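Nicotinamide-nucleotide adenylyltransferase NadR family / Ribosylnicotinamide kinase (Lactococcus lactis subsp. cremoris, PDB 6GYE) probably phosphorylates nicotinamide riboside in its kinase domain and probably adenylylates the resulting mononucleotide to give NAD+. Local coordinates at residues V197-E211 with E246-T260. Sequence-based numbering, arbitrary orientation.
With NNR (Nicotinamide riboside), chain I.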
ATOM      1  N   VAL A 197     -20.927   7.096   4.297  1.00 42.94           N
ATOM      2  CA  VAL A 197     -19.752   6.221   4.348  1.00 42.95           C
ATOM      3  C   VAL A 197     -20.165   4.763   4.519  1.00 50.58           C
ATOM      4  O   VAL A 197     -19.709   3.876   3.788  1.00 52.98           O
ATOM      5  CB  VAL A 197     -18.820   6.657   5.498  1.00 51.06           C
ATOM      6  CG1 VAL A 197     -17.759   5.588   5.773  1.00 42.58           C
ATOM      7  CG2 VAL A 197     -18.169   7.998   5.197  1.00 45.75           C
ATOM      8  N   ARG A 198     -21.038   4.496   5.496  1.00 52.49           N
ATOM      9  CA  ARG A 198     -21.422   3.120   5.784  1.00 46.01           C
ATOM     10  C   ARG A 198     -22.217   2.510   4.642  1.00 41.92           C
ATOM     11  O   ARG A 198     -22.005   1.341   4.296  1.00 47.49           O
ATOM     12  CB  ARG A 198     -22.226   3.055   7.079  1.00 48.48           C
ATOM     13  CG  ARG A 198     -21.445   3.550   8.281  1.00 64.52           C
ATOM     14  CD  ARG A 198     -22.282   3.514   9.549  1.00 74.67           C
ATOM     15  NE  ARG A 198     -21.457   3.772  10.722  1.00 84.81           N
ATOM     16  CZ  ARG A 198     -21.932   3.950  11.945  1.00 87.15           C
ATOM     17  NH1 ARG A 198     -23.238   3.906  12.165  1.00 89.10           N
ATOM     18  NH2 ARG A 198     -21.098   4.178  12.943  1.00 95.33           N
ATOM     19  N   ARG A 199     -23.123   3.285   4.032  1.00 40.88           N
ATOM     20  CA  ARG A 199     -23.885   2.751   2.909  1.00 43.27           C
ATOM     21  C   ARG A 199     -22.981   2.514   1.702  1.00 47.58           C
ATOM     22  O   ARG A 199     -23.079   1.467   1.045  1.00 50.47           O
ATOM     23  CB  ARG A 199     -25.047   3.677   2.567  1.00 49.16           C
ATOM     24  CG  ARG A 199     -25.982   3.814   3.743  1.00 60.63           C
ATOM     25  CD  ARG A 199     -27.406   3.534   3.438  1.00 62.49           C
ATOM     26  NE  ARG A 199     -28.202   4.723   3.179  1.00 75.42           N
ATOM     27  CZ  ARG A 199     -29.282   5.059   3.878  1.00 72.64           C
ATOM     28  NH1 ARG A 199     -29.691   4.293   4.888  1.00 66.83           N
ATOM     29  NH2 ARG A 199     -29.962   6.146   3.549  1.00 67.68           N
ATOM     30  N   LEU A 200     -22.073   3.452   1.401  1.00 44.91           N
ATOM     31  CA  LEU A 200     -21.163   3.226   0.276  1.00 43.48           C
ATOM     32  C   LEU A 200     -20.325   1.970   0.498  1.00 45.10           C
ATOM     33  O   LEU A 200     -20.274   1.091  -0.365  1.00 49.78           O
ATOM     34  CB  LEU A 200     -20.264   4.442   0.045  1.00 42.23           C
ATOM     35  CG  LEU A 200     -20.921   5.732  -0.456  1.00 46.82           C
ATOM     36  CD1 LEU A 200     -19.916   6.870  -0.427  1.00 45.01           C
ATOM     37  CD2 LEU A 200     -21.503   5.565  -1.862  1.00 41.27           C
ATOM     38  N   ALA A 201     -19.683   1.859   1.671  1.00 40.69           N
ATOM     39  CA  ALA A 201     -18.827   0.707   1.973  1.00 41.58           C
ATOM     40  C   ALA A 201     -19.623  -0.593   1.983  1.00 43.62           C
ATOM     41  O   ALA A 201     -19.222  -1.592   1.369  1.00 46.71           O
ATOM     42  CB  ALA A 201     -18.125   0.895   3.326  1.00 40.36           C
ATOM     43  N   ARG A 202     -20.757  -0.602   2.682  1.00 41.57           N
ATOM     44  CA  ARG A 202     -21.512  -1.845   2.758  1.00 43.51           C
ATOM     45  C   ARG A 202     -22.035  -2.252   1.385  1.00 45.93           C
ATOM     46  O   ARG A 202     -22.222  -3.444   1.128  1.00 54.46           O
ATOM     47  CB  ARG A 202     -22.632  -1.723   3.799  1.00 41.06           C
ATOM     48  CG  ARG A 202     -22.083  -1.833   5.240  1.00 45.43           C
ATOM     49  CD  ARG A 202     -23.025  -1.286   6.295  1.00 51.04           C
ATOM     50  NE  ARG A 202     -22.500  -1.526   7.635  1.00 63.87           N
ATOM     51  CZ  ARG A 202     -22.904  -0.905   8.739  1.00 62.99           C
ATOM     52  NH1 ARG A 202     -23.854   0.031   8.700  1.00 54.63           N
ATOM     53  NH2 ARG A 202     -22.351  -1.232   9.893  1.00 70.82           N
ATOM     54  N   SER A 203     -22.215  -1.294   0.468  1.00 45.05           N
ATOM     55  CA  SER A 203     -22.706  -1.647  -0.867  1.00 44.06           C
ATOM     56  C   SER A 203     -21.763  -2.608  -1.576  1.00 43.57           C
ATOM     57  O   SER A 203     -22.203  -3.395  -2.419  1.00 43.26           O
ATOM     58  CB  SER A 203     -22.887  -0.395  -1.725  1.00 40.94           C
ATOM     59  OG  SER A 203     -23.852   0.476  -1.161  1.00 55.91           O
ATOM     60  N   ILE A 204     -20.482  -2.613  -1.217  1.00 41.93           N
ATOM     61  CA  ILE A 204     -19.559  -3.479  -1.942  1.00 42.92           C
ATOM     62  C   ILE A 204     -18.703  -4.318  -0.995  1.00 50.81           C
ATOM     63  O   ILE A 204     -17.638  -4.808  -1.389  1.00 48.65           O
ATOM     64  CB  ILE A 204     -18.667  -2.640  -2.880  1.00 45.85           C
ATOM     65  CG1 ILE A 204     -17.922  -1.553  -2.088  1.00 41.81           C
ATOM     66  CG2 ILE A 204     -19.496  -2.010  -4.003  1.00 41.59           C
ATOM     67  CD1 ILE A 204     -16.811  -0.868  -2.906  1.00 49.74           C
ATOM     68  N   ASN A 205     -19.160  -4.506   0.248  1.00 45.46           N
ATOM     69  CA  ASN A 205     -18.448  -5.325   1.225  1.00 45.97           C
ATOM     70  C   ASN A 205     -17.061  -4.760   1.542  1.00 49.17           C
ATOM     71  O   ASN A 205     -16.108  -5.511   1.779  1.00 47.92           O
ATOM     72  CB  ASN A 205     -18.360  -6.797   0.782  1.00 39.42           C
ATOM     73  CG  ASN A 205     -19.675  -7.511   0.908  1.00 48.56           C
ATOM     74  OD1 ASN A 205     -20.560  -7.067   1.655  1.00 40.47           O
ATOM     75  ND2 ASN A 205     -19.797  -8.668   0.252  1.00 40.51           N
ATOM     76  N   ALA A 206     -16.934  -3.403   1.537  1.00 42.64           N
ATOM     77  CA  ALA A 206     -15.677  -2.745   1.842  1.00 43.24           C
ATOM     78  C   ALA A 206     -15.611  -2.337   3.310  1.00 45.57           C
ATOM     79  O   ALA A 206     -16.642  -2.070   3.933  1.00 44.85           O
ATOM     80  CB  ALA A 206     -15.509  -1.496   0.973  1.00 40.16           C
ATOM     81  N   PRO A 207     -14.416  -2.285   3.894  1.00 40.24           N
ATOM     82  CA  PRO A 207     -14.281  -1.744   5.242  1.00 42.49           C
ATOM     83  C   PRO A 207     -14.358  -0.226   5.186  1.00 41.93           C
ATOM     84  O   PRO A 207     -14.158   0.394   4.142  1.00 47.32           O
ATOM     85  CB  PRO A 207     -12.890  -2.222   5.698  1.00 38.99           C
ATOM     86  CG  PRO A 207     -12.145  -2.437   4.474  1.00 48.25           C
ATOM     87  CD  PRO A 207     -13.124  -2.765   3.371  1.00 44.76           C
ATOM     88  N   PHE A 208     -14.661   0.367   6.335  1.00 46.23           N
ATOM     89  CA  PHE A 208     -14.724   1.814   6.449  1.00 47.22           C
ATOM     90  C   PHE A 208     -14.236   2.220   7.834  1.00 48.04           C
ATOM     91  O   PHE A 208     -14.305   1.440   8.776  1.00 46.96           O
ATOM     92  CB  PHE A 208     -16.149   2.330   6.213  1.00 41.38           C
ATOM     93  CG  PHE A 208     -17.159   1.782   7.185  1.00 46.06           C
ATOM     94  CD1 PHE A 208     -17.837   0.601   6.913  1.00 40.43           C
ATOM     95  CD2 PHE A 208     -17.423   2.442   8.374  1.00 47.63           C
ATOM     96  CE1 PHE A 208     -18.771   0.098   7.816  1.00 43.52           C
ATOM     97  CE2 PHE A 208     -18.349   1.937   9.286  1.00 49.50           C
ATOM     98  CZ  PHE A 208     -19.023   0.771   9.009  1.00 37.88           C
ATOM     99  N   SER A 209     -13.744   3.441   7.952  1.00 43.11           N
ATOM    100  CA  SER A 209     -13.388   3.989   9.247  1.00 46.31           C
ATOM    101  C   SER A 209     -14.524   4.859   9.777  1.00 47.29           C
ATOM    102  O   SER A 209     -15.427   5.263   9.041  1.00 49.51           O
ATOM    103  CB  SER A 209     -12.103   4.810   9.142  1.00 46.52           C
ATOM    104  OG  SER A 209     -12.356   5.966   8.370  1.00 47.60           O
ATOM    105  N   GLU A 210     -14.432   5.194  11.060  1.00 48.11           N
ATOM    106  CA  GLU A 210     -15.353   6.120  11.703  1.00 51.73           C
ATOM    107  C   GLU A 210     -14.662   7.461  11.876  1.00 44.50           C
ATOM    108  O   GLU A 210     -13.442   7.585  11.720  1.00 49.88           O
ATOM    109  CB  GLU A 210     -15.814   5.606  13.078  1.00 49.71           C
ATOM    110  CG  GLU A 210     -16.557   4.271  13.107  1.00 71.31           C
ATOM    111  CD  GLU A 210     -17.987   4.340  12.567  1.00 89.34           C
ATOM    112  OE1 GLU A 210     -18.436   5.428  12.139  1.00 93.14           O
ATOM    113  OE2 GLU A 210     -18.670   3.290  12.575  1.00 94.79           O
ATOM    114  N   GLU A 211     -15.456   8.482  12.173  1.00 44.52           N
ATOM    115  CA  GLU A 211     -14.900   9.806  12.437  1.00 53.79           C
ATOM    116  C   GLU A 211     -14.301   9.804  13.843  1.00 55.84           C
ATOM    117  O   GLU A 211     -15.028   9.727  14.838  1.00 56.16           O
ATOM    118  CB  GLU A 211     -15.957  10.898  12.282  1.00 51.81           C
ATOM    119  CG  GLU A 211     -15.333  12.298  12.367  1.00 67.73           C
ATOM    120  CD  GLU A 211     -16.346  13.430  12.279  1.00 77.56           C
ATOM    121  OE1 GLU A 211     -16.054  14.464  11.624  1.00 77.35           O
ATOM    122  OE2 GLU A 211     -17.423  13.291  12.891  1.00 84.87           O
ATOM    123  N   GLU A 246      -7.899   0.552   8.744  1.00 42.88           N
ATOM    124  CA  GLU A 246      -8.832  -0.003   7.767  1.00 46.90           C
ATOM    125  C   GLU A 246      -8.112  -0.366   6.469  1.00 48.85           C
ATOM    126  O   GLU A 246      -8.348  -1.441   5.904  1.00 43.47           O
ATOM    127  CB  GLU A 246      -9.984   0.977   7.518  1.00 37.02           C
ATOM    128  CG  GLU A 246     -10.844   1.258   8.759  1.00 41.86           C
ATOM    129  CD  GLU A 246     -11.366  -0.012   9.431  1.00 44.97           C
ATOM    130  OE1 GLU A 246     -11.693  -0.992   8.723  1.00 47.01           O
ATOM    131  OE2 GLU A 246     -11.454  -0.038  10.672  1.00 54.39           O
ATOM    132  N   VAL A 247      -7.206   0.495   5.995  1.00 44.51           N
ATOM    133  CA  VAL A 247      -6.455   0.174   4.779  1.00 49.06           C
ATOM    134  C   VAL A 247      -5.659  -1.121   4.950  1.00 51.68           C
ATOM    135  O   VAL A 247      -5.525  -1.922   4.007  1.00 53.16           O
ATOM    136  CB  VAL A 247      -5.548   1.349   4.382  1.00 48.50           C
ATOM    137  CG1 VAL A 247      -4.758   1.006   3.121  1.00 45.87           C
ATOM    138  CG2 VAL A 247      -6.396   2.588   4.161  1.00 45.43           C
ATOM    139  N   ASN A 248      -5.105  -1.334   6.142  1.00 49.05           N
ATOM    140  CA  ASN A 248      -4.325  -2.528   6.434  1.00 54.90           C
ATOM    141  C   ASN A 248      -5.179  -3.700   6.898  1.00 51.97           C
ATOM    142  O   ASN A 248      -4.636  -4.775   7.137  1.00 50.31           O
ATOM    143  CB  ASN A 248      -3.260  -2.231   7.502  1.00 48.74           C
ATOM    144  CG  ASN A 248      -2.157  -1.318   6.981  1.00 56.85           C
ATOM    145  OD1 ASN A 248      -1.668  -1.487   5.862  1.00 62.61           O
ATOM    146  ND2 ASN A 248      -1.761  -0.353   7.788  1.00 55.94           N
ATOM    147  N   SER A 249      -6.493  -3.533   6.981  1.00 43.52           N
ATOM    148  CA  SER A 249      -7.347  -4.575   7.533  1.00 51.23           C
ATOM    149  C   SER A 249      -7.390  -5.802   6.613  1.00 52.78           C
ATOM    150  O   SER A 249      -7.500  -5.671   5.396  1.00 43.76           O
ATOM    151  CB  SER A 249      -8.764  -4.028   7.716  1.00 51.41           C
ATOM    152  OG  SER A 249      -9.670  -5.062   8.035  1.00 57.00           O
ATOM    153  N   PRO A 250      -7.380  -7.009   7.167  1.00 51.39           N
ATOM    154  CA  PRO A 250      -7.647  -8.194   6.329  1.00 46.94           C
ATOM    155  C   PRO A 250      -9.017  -8.189   5.685  1.00 53.42           C
ATOM    156  O   PRO A 250      -9.226  -8.926   4.723  1.00 51.73           O
ATOM    157  CB  PRO A 250      -7.489  -9.369   7.299  1.00 40.61           C
ATOM    158  CG  PRO A 250      -7.643  -8.746   8.675  1.00 40.48           C
ATOM    159  CD  PRO A 250      -7.185  -7.331   8.591  1.00 47.57           C
ATOM    160  N   ALA A 251      -9.966  -7.403   6.191  1.00 52.39           N
ATOM    161  CA  ALA A 251     -11.259  -7.285   5.540  1.00 45.92           C
ATOM    162  C   ALA A 251     -11.187  -6.469   4.249  1.00 44.37           C
ATOM    163  O   ALA A 251     -12.153  -6.463   3.480  1.00 41.84           O
ATOM    164  CB  ALA A 251     -12.283  -6.673   6.511  1.00 40.24           C
ATOM    165  N   ASN A 252     -10.088  -5.757   4.013  1.00 49.36           N
ATOM    166  CA  ASN A 252      -9.919  -5.012   2.772  1.00 45.78           C
ATOM    167  C   ASN A 252      -9.996  -5.953   1.575  1.00 46.91           C
ATOM    168  O   ASN A 252      -9.238  -6.925   1.484  1.00 50.57           O
ATOM    169  CB  ASN A 252      -8.574  -4.284   2.792  1.00 48.13           C
ATOM    170  CG  ASN A 252      -8.422  -3.294   1.652  1.00 49.72           C
ATOM    171  OD1 ASN A 252      -9.233  -3.260   0.728  1.00 50.64           O
ATOM    172  ND2 ASN A 252      -7.375  -2.482   1.715  1.00 47.35           N
ATOM    173  N   GLN A 253     -10.929  -5.676   0.668  1.00 42.72           N
ATOM    174  CA  GLN A 253     -11.026  -6.411  -0.581  1.00 46.14           C
ATOM    175  C   GLN A 253     -10.478  -5.622  -1.755  1.00 51.90           C
ATOM    176  O   GLN A 253     -10.554  -6.100  -2.878  1.00 51.70           O
ATOM    177  CB  GLN A 253     -12.479  -6.828  -0.864  1.00 39.60           C
ATOM    178  CG  GLN A 253     -13.124  -7.509   0.309  1.00 44.88           C
ATOM    179  CD  GLN A 253     -14.398  -8.270  -0.028  1.00 42.56           C
ATOM    180  OE1 GLN A 253     -14.601  -9.382   0.454  1.00 45.08           O
ATOM    181  NE2 GLN A 253     -15.263  -7.674  -0.833  1.00 46.73           N
ATOM    182  N   GLY A 254      -9.901  -4.443  -1.518  1.00 53.34           N
ATOM    183  CA  GLY A 254      -9.287  -3.678  -2.584  1.00 40.68           C
ATOM    184  C   GLY A 254      -9.722  -2.228  -2.606  1.00 46.18           C
ATOM    185  O   GLY A 254      -9.107  -1.399  -3.285  1.00 45.20           O
ATOM    186  N   ILE A 255     -10.764  -1.902  -1.837  1.00 48.26           N
ATOM    187  CA  ILE A 255     -11.293  -0.545  -1.747  1.00 47.25           C
ATOM    188  C   ILE A 255     -11.661  -0.279  -0.292  1.00 44.50           C
ATOM    189  O   ILE A 255     -12.353  -1.095   0.323  1.00 44.47           O
ATOM    190  CB  ILE A 255     -12.540  -0.383  -2.648  1.00 46.81           C
ATOM    191  CG1 ILE A 255     -12.245  -0.880  -4.070  1.00 44.10           C
ATOM    192  CG2 ILE A 255     -13.034   1.074  -2.640  1.00 41.32           C
ATOM    193  CD1 ILE A 255     -13.385  -0.694  -5.075  1.00 44.09           C
ATOM    194  N   VAL A 256     -11.242   0.875   0.258  1.00 45.25           N
ATOM    195  CA  VAL A 256     -11.642   1.256   1.613  1.00 51.70           C
ATOM    196  C   VAL A 256     -12.229   2.664   1.616  1.00 47.71           C
ATOM    197  O   VAL A 256     -11.889   3.509   0.783  1.00 48.55           O
ATOM    198  CB  VAL A 256     -10.484   1.156   2.636  1.00 53.76           C
ATOM    199  CG1 VAL A 256      -9.760  -0.172   2.483  1.00 54.89           C
ATOM    200  CG2 VAL A 256      -9.540   2.303   2.478  1.00 61.48           C
ATOM    201  N   PHE A 257     -13.123   2.910   2.567  1.00 43.91           N
ATOM    202  CA  PHE A 257     -13.804   4.190   2.708  1.00 43.21           C
ATOM    203  C   PHE A 257     -13.394   4.837   4.022  1.00 49.39           C
ATOM    204  O   PHE A 257     -13.391   4.179   5.066  1.00 45.89           O
ATOM    205  CB  PHE A 257     -15.321   4.023   2.637  1.00 44.08           C
ATOM    206  CG  PHE A 257     -15.813   3.630   1.276  1.00 42.81           C
ATOM    207  CD1 PHE A 257     -15.808   2.292   0.871  1.00 44.27           C
ATOM    208  CD2 PHE A 257     -16.268   4.595   0.394  1.00 41.87           C
ATOM    209  CE1 PHE A 257     -16.248   1.919  -0.400  1.00 41.17           C
ATOM    210  CE2 PHE A 257     -16.727   4.236  -0.885  1.00 43.70           C
ATOM    211  CZ  PHE A 257     -16.713   2.889  -1.280  1.00 42.71           C
ATOM    212  N   LEU A 258     -13.013   6.106   3.959  1.00 42.78           N
ATOM    213  CA  LEU A 258     -12.509   6.827   5.120  1.00 46.45           C
ATOM    214  C   LEU A 258     -13.456   7.964   5.478  1.00 45.85           C
ATOM    215  O   LEU A 258     -13.789   8.791   4.624  1.00 49.08           O
ATOM    216  CB  LEU A 258     -11.104   7.372   4.849  1.00 43.52           C
ATOM    217  CG  LEU A 258     -10.046   6.329   4.481  1.00 48.56           C
ATOM    218  CD1 LEU A 258      -8.689   7.026   4.345  1.00 41.08           C
ATOM    219  CD2 LEU A 258      -9.990   5.178   5.525  1.00 42.91           C
ATOM    220  N   ASP A 259     -13.845   8.031   6.755  1.00 46.57           N
ATOM    221  CA  ASP A 259     -14.715   9.093   7.266  1.00 43.66           C
ATOM    222  C   ASP A 259     -13.824  10.219   7.790  1.00 47.45           C
ATOM    223  O   ASP A 259     -13.413  10.232   8.962  1.00 44.03           O
ATOM    224  CB  ASP A 259     -15.644   8.556   8.352  1.00 48.21           C
ATOM    225  CG  ASP A 259     -16.820   9.494   8.633  1.00 54.41           C
ATOM    226  OD1 ASP A 259     -16.783  10.643   8.141  1.00 55.81           O
ATOM    227  OD2 ASP A 259     -17.789   9.080   9.313  1.00 53.10           O
ATOM    228  N   THR A 260     -13.522  11.173   6.900  1.00 40.76           N
ATOM    229  CA  THR A 260     -12.677  12.351   7.141  1.00 47.48           C
ATOM    230  C   THR A 260     -11.203  11.993   7.332  1.00 45.67           C
ATOM    231  O   THR A 260     -10.832  10.818   7.414  1.00 46.69           O
ATOM    232  CB  THR A 260     -13.164  13.201   8.342  1.00 49.79           C
ATOM    233  OG1 THR A 260     -12.780  12.603   9.580  1.00 54.54           O
ATOM    234  CG2 THR A 260     -14.661  13.389   8.329  1.00 45.49           C
TER
HETATM  235  O2R NNR I 407      -1.248   2.875   6.979  1.00123.74           O
HETATM  236  C2R NNR I 407      -0.973   3.407   5.676  1.00128.62           C
HETATM  237  C3R NNR I 407       0.465   3.169   5.233  1.00136.46           C
HETATM  238  O3R NNR I 407       1.241   2.474   6.218  1.00135.39           O
HETATM  239  C4R NNR I 407       1.063   4.544   4.984  1.00135.26           C
HETATM  240  C5R NNR I 407       1.534   4.690   3.543  1.00124.29           C
HETATM  241  O5R NNR I 407       2.048   6.011   3.341  1.00117.82           O
HETATM  242  O4R NNR I 407       0.057   5.521   5.263  1.00135.60           O
HETATM  243  C1R NNR I 407      -1.169   4.915   5.684  1.00125.15           C
HETATM  244  N1  NNR I 407      -2.244   5.278   4.759  1.00110.23           N
HETATM  245  C2  NNR I 407      -3.115   6.237   5.102  1.00 95.13           C
HETATM  246  C6  NNR I 407      -2.344   4.647   3.582  1.00107.57           C
HETATM  247  C5  NNR I 407      -3.356   4.971   2.685  1.00 94.80           C
HETATM  248  C4  NNR I 407      -4.270   5.961   3.016  1.00 85.89           C
HETATM  249  C3  NNR I 407      -4.145   6.601   4.242  1.00 92.92           C
HETATM  250  C7  NNR I 407      -5.113   7.675   4.635  1.00 99.30           C
HETATM  251  O7  NNR I 407      -5.288   7.919   5.818  1.00 82.61           O
HETATM  252  N7  NNR I 407      -5.760   8.339   3.678  1.00101.54           N
HETATM  253  O   HOH W   1     -15.005  -4.522  -1.717  1.00 48.95           O
HETATM  254  O   HOH W   2     -14.564  -1.793   8.665  1.00 55.85           O
HETATM  255  O   HOH W   3     -18.142   6.216   9.510  1.00 57.93           O
HETATM  256  O   HOH W   4     -18.214   8.029  12.236  1.00 60.72           O
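The F257 ring lies with one face against the helix backbone of L200 and A201, A201 N standing 3.9 Å above its plane toward the rim, while I204 CD1 and A206 CB meet its edge in plane. This packs helix 193-203 against strand 255-259, an outer strand of the parallel sheet in a P-loop NTPase fold; the two segment axes run nearly antiparallel, at 173°. Small A201 lets the ring come close to the helix, and L200 lays its CB 3.7 Å from F257 CE2. With chi1 at -69°, F257 CG stands anti to its own carbonyl carbon, which carries the ring toward the helix. Were the ring cut back to an alanine here, a gap would probably open against the helix, and L200, A201, I204 and A206 would lose the apolar partner they share.

Beyond the helix, a Schellman motif with N205 at positive phi turns the chain back along the strand. There F257 N donates to P207 O (3.1 Å), and S209 N returns a bond to F257 O, a single parallel bridge between F208 and F257. P207, having no amide hydrogen to satisfy, sets CG against V256 CG1 (3.8 Å).

On the strand's other side, L258 CD1 reaches the carboxamide of nicotinamide riboside, 3.3 Å from its N7. The D259 carboxylate reaches a loop that fits the Walker A pattern: OD1 forms a salt bridge with K193 and OD2 a hydrogen bond with T194 OG1. S209 suits its place because a small hydroxyl can serve two partners: OG also bonds N243, and it accepts from D259 N at 3.0 Å with an N-H...O angle of 163°.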